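PDB 4QNI: DUF4973 domain-containing protein from Bacteroides thetaiotaomicron, which is of unknown function but is probably an auxiliary nutrient-binding protein, built from two domains. Local coordinates for residues S21-R33 and A159-Y171. Residues are numbered along the deposited sequence; the frame is centred on the assembly and turned at random.
Sequences SKGVTNIYVPYSR and AKAILRIFPFNDY. With EDO (1,2-ethanediol), chain I; EDO (1,2-ethanediol), chain F.
Tyr28 and Phe166 lie side by side on one face of a parallel pair of strands, 24-30 and 160-168. Their ring planes are 24° apart, but the rings are slid so far that they barely overlap. Phe166 CD2 sits over one Tyr28 face, toward the rim, 3.7 Å from Tyr28 CZ. Asn26 continues this face. Its amide carbon CG lies at the edge of the Phe166 ring, with amide and ring planes 79° apart. Asn26 OD1 rests against Arg164 CB at 3.3 Å, and a water joins this oxygen to Arg164 NH1. Phe166 CZ lies over the centre of one face of the Arg164 guanidinium, and Arg164 NH2 forms a salt bridge with Glu225.

The other face is mostly apolar, with Ile27, Val29, Leu163, Ile165 and Pro167; Thr25 lies at its end. Ile27 CG1 meets Leu163 CD2 at 3.8 Å, and Ile27 CG2 meets Ile165 CD1. Ile165 CG2 touches Val29 CG2, while Ile27 and Val29 also pack on Tyr50 of strand 47-56.

Phe168 turns its ring across to Pro30. Its CG stands between backbone N and carbonyl carbon (chi1 64°), which brings one ring face under Pro30 CA. This CH-pi contact measures 3.8 Å from Pro30 CA to the Phe168 ring centroid. Phe168 CD2 also packs on Tyr28 CB. An alanine here would lose the ring and is likely to leave Pro30 CA and Tyr28 CB without their apolar cover.

Seven backbone hydrogen bonds join the two segments, from Thr25 N to Ile162 O at 2.8 Å through to Tyr31 N to Phe168 O. The chemistry thus divides: backbone bonds fix the register, mostly aliphatic groups pack on one face, and aromatic and polar groups share the other, where the salt bridge to Glu225 probably offsets the charge of Arg164.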
loop_
_atom_site.group_PDB
_atom_site.type_symbol
_atom_site.label_atom_id
_atom_site.label_comp_id
_atom_site.label_asym_id
_atom_site.label_seq_id
_atom_site.Cartn_x
_atom_site.Cartn_y
_atom_site.Cartn_z
ATOM N N SER A 21 -12.116 -6.101 -8.220
ATOM C CA SER A 21 -10.733 -6.342 -8.630
ATOM C C SER A 21 -10.260 -7.389 -7.599
ATOM O O SER A 21 -9.251 -8.092 -7.761
ATOM C CB SER A 21 -9.922 -5.045 -8.592
ATOM O OG SER A 21 -10.468 -4.060 -9.456
ATOM N N LYS A 22 -11.085 -7.468 -6.524
ATOM C CA LYS A 22 -11.107 -8.336 -5.352
ATOM C C LYS A 22 -12.557 -8.843 -5.181
ATOM O O LYS A 22 -13.479 -8.287 -5.783
ATOM C CB LYS A 22 -10.648 -7.539 -4.113
ATOM N N GLY A 23 -12.764 -9.871 -4.371
ATOM C CA GLY A 23 -14.119 -10.364 -4.164
ATOM C C GLY A 23 -14.297 -11.863 -4.155
ATOM O O GLY A 23 -15.127 -12.355 -3.383
ATOM N N VAL A 24 -13.558 -12.603 -5.020
ATOM C CA VAL A 24 -13.676 -14.072 -5.085
ATOM C C VAL A 24 -12.759 -14.721 -4.032
ATOM O O VAL A 24 -11.559 -14.453 -4.025
ATOM C CB VAL A 24 -13.386 -14.623 -6.511
ATOM C CG1 VAL A 24 -13.090 -16.106 -6.493
ATOM C CG2 VAL A 24 -14.524 -14.322 -7.478
ATOM N N THR A 25 -13.334 -15.572 -3.155
ATOM C CA THR A 25 -12.617 -16.362 -2.148
ATOM C C THR A 25 -12.504 -17.796 -2.662
ATOM O O THR A 25 -13.499 -18.396 -3.039
ATOM C CB THR A 25 -13.322 -16.324 -0.780
ATOM O OG1 THR A 25 -13.552 -14.976 -0.401
ATOM C CG2 THR A 25 -12.537 -17.035 0.301
ATOM N N ASN A 26 -11.297 -18.338 -2.643
ATOM C CA ASN A 26 -11.012 -19.680 -3.090
ATOM C C ASN A 26 -11.211 -20.637 -1.926
ATOM O O ASN A 26 -10.641 -20.445 -0.863
ATOM C CB ASN A 26 -9.593 -19.747 -3.673
ATOM C CG ASN A 26 -9.446 -19.182 -5.079
ATOM O OD1 ASN A 26 -10.401 -18.849 -5.780
ATOM N ND2 ASN A 26 -8.224 -19.068 -5.543
ATOM N N ILE A 27 -12.073 -21.637 -2.109
ATOM C CA ILE A 27 -12.432 -22.617 -1.094
ATOM C C ILE A 27 -12.139 -24.002 -1.649
ATOM O O ILE A 27 -12.669 -24.372 -2.704
ATOM C CB ILE A 27 -13.938 -22.429 -0.748
ATOM C CG1 ILE A 27 -14.241 -21.075 -0.074
ATOM C CG2 ILE A 27 -14.523 -23.591 0.013
ATOM C CD1 ILE A 27 -13.488 -20.759 1.117
ATOM N N TYR A 28 -11.360 -24.781 -0.916
ATOM C CA TYR A 28 -10.977 -26.124 -1.309
ATOM C C TYR A 28 -11.787 -27.107 -0.498
ATOM O O TYR A 28 -11.792 -27.071 0.735
ATOM C CB TYR A 28 -9.450 -26.316 -1.145
ATOM C CG TYR A 28 -8.660 -25.641 -2.250
ATOM C CD1 TYR A 28 -8.301 -26.339 -3.404
ATOM C CD2 TYR A 28 -8.290 -24.296 -2.155
ATOM C CE1 TYR A 28 -7.593 -25.718 -4.437
ATOM C CE2 TYR A 28 -7.567 -23.670 -3.172
ATOM C CZ TYR A 28 -7.240 -24.378 -4.322
ATOM O OH TYR A 28 -6.536 -23.786 -5.350
ATOM N N VAL A 29 -12.527 -27.944 -1.212
ATOM C CA VAL A 29 -13.475 -28.919 -0.669
ATOM C C VAL A 29 -13.063 -30.319 -1.164
ATOM O O VAL A 29 -12.864 -30.472 -2.363
ATOM C CB VAL A 29 -14.945 -28.582 -1.102
ATOM C CG1 VAL A 29 -15.946 -29.474 -0.384
ATOM C CG2 VAL A 29 -15.289 -27.109 -0.916
ATOM N N PRO A 30 -12.916 -31.353 -0.313
ATOM C CA PRO A 30 -12.532 -32.668 -0.861
ATOM C C PRO A 30 -13.605 -33.138 -1.827
ATOM O O PRO A 30 -14.779 -32.898 -1.560
ATOM C CB PRO A 30 -12.406 -33.581 0.371
ATOM C CG PRO A 30 -13.043 -32.876 1.458
ATOM C CD PRO A 30 -13.095 -31.398 1.150
ATOM N N TYR A 31 -13.204 -33.724 -2.985
ATOM C CA TYR A 31 -14.157 -34.202 -3.987
ATOM C C TYR A 31 -15.098 -35.214 -3.321
ATOM O O TYR A 31 -16.309 -35.150 -3.516
ATOM C CB TYR A 31 -13.436 -34.773 -5.200
ATOM C CG TYR A 31 -14.362 -35.482 -6.161
ATOM C CD1 TYR A 31 -15.136 -34.765 -7.072
ATOM C CD2 TYR A 31 -14.460 -36.875 -6.168
ATOM C CE1 TYR A 31 -16.005 -35.415 -7.951
ATOM C CE2 TYR A 31 -15.320 -37.531 -7.043
ATOM C CZ TYR A 31 -16.088 -36.796 -7.937
ATOM O OH TYR A 31 -16.921 -37.433 -8.828
ATOM N N SER A 32 -14.534 -36.076 -2.480
ATOM C CA SER A 32 -15.240 -37.043 -1.666
ATOM C C SER A 32 -14.898 -36.829 -0.194
ATOM O O SER A 32 -13.730 -36.755 0.171
ATOM C CB SER A 32 -14.894 -38.476 -2.081
ATOM O OG SER A 32 -15.408 -38.805 -3.356
ATOM N N ARG A 33 -15.912 -36.715 0.640
ATOM C CA ARG A 33 -15.744 -36.629 2.086
ATOM C C ARG A 33 -15.725 -38.047 2.658
ATOM O O ARG A 33 -16.673 -38.820 2.470
ATOM C CB ARG A 33 -16.865 -35.784 2.727
ATOM C CG ARG A 33 -16.718 -35.597 4.233
ATOM C CD ARG A 33 -15.500 -34.758 4.585
ATOM N NE ARG A 33 -15.659 -33.359 4.190
ATOM C CZ ARG A 33 -14.756 -32.415 4.428
ATOM N NH1 ARG A 33 -13.583 -32.729 4.976
ATOM N NH2 ARG A 33 -14.992 -31.159 4.072
ATOM N N ALA A 159 -20.299 -9.041 4.530
ATOM C CA ALA A 159 -21.613 -9.684 4.564
ATOM C C ALA A 159 -21.887 -10.498 3.283
ATOM O O ALA A 159 -22.968 -11.064 3.134
ATOM C CB ALA A 159 -22.686 -8.634 4.771
ATOM N N LYS A 160 -20.891 -10.598 2.392
ATOM C CA LYS A 160 -21.002 -11.312 1.126
ATOM C C LYS A 160 -19.833 -12.247 0.913
ATOM O O LYS A 160 -18.705 -11.909 1.247
ATOM C CB LYS A 160 -21.128 -10.313 -0.041
ATOM C CG LYS A 160 -22.581 -9.889 -0.242
ATOM C CD LYS A 160 -22.717 -8.482 -0.729
ATOM C CE LYS A 160 -24.121 -8.147 -1.157
ATOM N NZ LYS A 160 -25.143 -8.486 -0.125
ATOM N N ALA A 161 -20.113 -13.433 0.373
ATOM C CA ALA A 161 -19.114 -14.455 0.112
ATOM C C ALA A 161 -19.282 -15.016 -1.324
ATOM O O ALA A 161 -20.281 -15.683 -1.617
ATOM C CB ALA A 161 -19.230 -15.581 1.151
ATOM N N ILE A 162 -18.318 -14.721 -2.213
ATOM C CA ILE A 162 -18.286 -15.217 -3.580
ATOM C C ILE A 162 -17.248 -16.328 -3.549
ATOM O O ILE A 162 -16.048 -16.053 -3.532
ATOM C CB ILE A 162 -17.997 -14.083 -4.594
ATOM C CG1 ILE A 162 -18.970 -12.883 -4.461
ATOM C CG2 ILE A 162 -17.942 -14.593 -6.025
ATOM C CD1 ILE A 162 -20.548 -13.164 -4.360
ATOM N N LEU A 163 -17.719 -17.594 -3.406
ATOM C CA LEU A 163 -16.812 -18.716 -3.198
ATOM C C LEU A 163 -16.483 -19.508 -4.458
ATOM O O LEU A 163 -17.322 -20.235 -4.988
ATOM C CB LEU A 163 -17.306 -19.683 -2.093
ATOM C CG LEU A 163 -17.912 -19.074 -0.804
ATOM C CD1 LEU A 163 -18.672 -20.128 0.002
ATOM C CD2 LEU A 163 -16.857 -18.325 0.039
ATOM N N ARG A 164 -15.233 -19.378 -4.918
ATOM C CA ARG A 164 -14.728 -20.188 -6.009
ATOM C C ARG A 164 -14.467 -21.548 -5.410
ATOM O O ARG A 164 -13.578 -21.687 -4.544
ATOM C CB ARG A 164 -13.462 -19.595 -6.658
ATOM C CG ARG A 164 -12.855 -20.516 -7.721
ATOM C CD ARG A 164 -13.534 -20.356 -9.068
ATOM N NE ARG A 164 -13.035 -21.299 -10.071
ATOM C CZ ARG A 164 -12.043 -21.059 -10.928
ATOM N NH1 ARG A 164 -11.361 -19.925 -10.865
ATOM N NH2 ARG A 164 -11.702 -21.968 -11.825
ATOM N N ILE A 165 -15.327 -22.511 -5.765
ATOM C CA ILE A 165 -15.208 -23.842 -5.190
ATOM C C ILE A 165 -14.277 -24.685 -5.988
ATOM O O ILE A 165 -14.495 -24.909 -7.195
ATOM C CB ILE A 165 -16.586 -24.552 -5.064
ATOM C CG1 ILE A 165 -17.625 -23.686 -4.283
ATOM C CG2 ILE A 165 -16.427 -25.970 -4.496
ATOM C CD1 ILE A 165 -17.267 -23.329 -2.905
ATOM N N PHE A 166 -13.265 -25.198 -5.309
ATOM C CA PHE A 166 -12.383 -26.184 -5.920
ATOM C C PHE A 166 -12.526 -27.540 -5.229
ATOM O O PHE A 166 -11.986 -27.709 -4.132
ATOM C CB PHE A 166 -10.896 -25.771 -5.891
ATOM C CG PHE A 166 -10.533 -24.628 -6.791
ATOM C CD1 PHE A 166 -10.543 -24.781 -8.176
ATOM C CD2 PHE A 166 -10.197 -23.391 -6.263
ATOM C CE1 PHE A 166 -10.214 -23.709 -9.012
ATOM C CE2 PHE A 166 -9.858 -22.330 -7.103
ATOM C CZ PHE A 166 -9.879 -22.494 -8.467
ATOM N N PRO A 167 -13.190 -28.536 -5.844
ATOM C CA PRO A 167 -13.056 -29.906 -5.322
ATOM C C PRO A 167 -11.586 -30.336 -5.407
ATOM O O PRO A 167 -10.856 -29.886 -6.299
ATOM C CB PRO A 167 -13.886 -30.757 -6.295
ATOM C CG PRO A 167 -14.594 -29.808 -7.155
ATOM C CD PRO A 167 -13.844 -28.536 -7.161
ATOM N N PHE A 168 -11.135 -31.177 -4.507
ATOM C CA PHE A 168 -9.776 -31.672 -4.660
ATOM C C PHE A 168 -9.744 -33.158 -4.440
ATOM O O PHE A 168 -10.475 -33.664 -3.593
ATOM C CB PHE A 168 -8.762 -30.954 -3.752
ATOM C CG PHE A 168 -8.934 -31.117 -2.262
ATOM C CD1 PHE A 168 -8.316 -32.169 -1.581
ATOM C CD2 PHE A 168 -9.655 -30.180 -1.522
ATOM C CE1 PHE A 168 -8.463 -32.305 -0.194
ATOM C CE2 PHE A 168 -9.774 -30.303 -0.129
ATOM C CZ PHE A 168 -9.165 -31.352 0.521
ATOM N N ASN A 169 -8.892 -33.851 -5.197
ATOM C CA ASN A 169 -8.612 -35.261 -5.017
ATOM C C ASN A 169 -7.110 -35.328 -4.653
ATOM O O ASN A 169 -6.512 -34.280 -4.371
ATOM C CB ASN A 169 -9.014 -36.081 -6.263
ATOM C CG ASN A 169 -8.270 -35.731 -7.538
ATOM O OD1 ASN A 169 -7.235 -35.066 -7.529
ATOM N ND2 ASN A 169 -8.815 -36.127 -8.676
ATOM N N ASP A 170 -6.493 -36.519 -4.637
ATOM C CA ASP A 170 -5.070 -36.632 -4.269
ATOM C C ASP A 170 -4.123 -36.026 -5.307
ATOM O O ASP A 170 -2.947 -35.916 -5.043
ATOM C CB ASP A 170 -4.682 -38.128 -4.057
ATOM C CG ASP A 170 -5.385 -38.833 -2.905
ATOM O OD1 ASP A 170 -5.846 -38.142 -1.978
ATOM O OD2 ASP A 170 -5.433 -40.076 -2.912
ATOM N N TYR A 171 -4.614 -35.632 -6.463
ATOM C CA TYR A 171 -3.775 -35.262 -7.597
ATOM C C TYR A 171 -4.050 -33.906 -8.179
ATOM O O TYR A 171 -3.512 -33.594 -9.249
ATOM C CB TYR A 171 -4.020 -36.311 -8.721
ATOM C CG TYR A 171 -4.123 -37.736 -8.223
ATOM C CD1 TYR A 171 -2.985 -38.449 -7.837
ATOM C CD2 TYR A 171 -5.362 -38.354 -8.074
ATOM C CE1 TYR A 171 -3.085 -39.744 -7.304
ATOM C CE2 TYR A 171 -5.471 -39.659 -7.583
ATOM C CZ TYR A 171 -4.332 -40.346 -7.193
ATOM O OH TYR A 171 -4.463 -41.614 -6.682
HETATM C C1 EDO I . -11.309 -38.120 -2.593
HETATM O O1 EDO I . -10.557 -38.579 -3.705
HETATM C C2 EDO I . -11.263 -36.575 -2.435
HETATM O O2 EDO I . -10.096 -36.141 -1.724
HETATM C C1 EDO F . -1.656 -36.363 -1.898
HETATM O O1 EDO F . -0.911 -35.431 -2.667
HETATM C C2 EDO F . -2.131 -35.695 -0.578
HETATM O O2 EDO F . -2.867 -36.625 0.218
HETATM O O HOH W 1 -15.690 -13.416 -1.044
HETATM O O HOH W 2 -16.870 -10.753 -1.069
HETATM O O HOH W 3 -10.404 -17.951 -8.740
#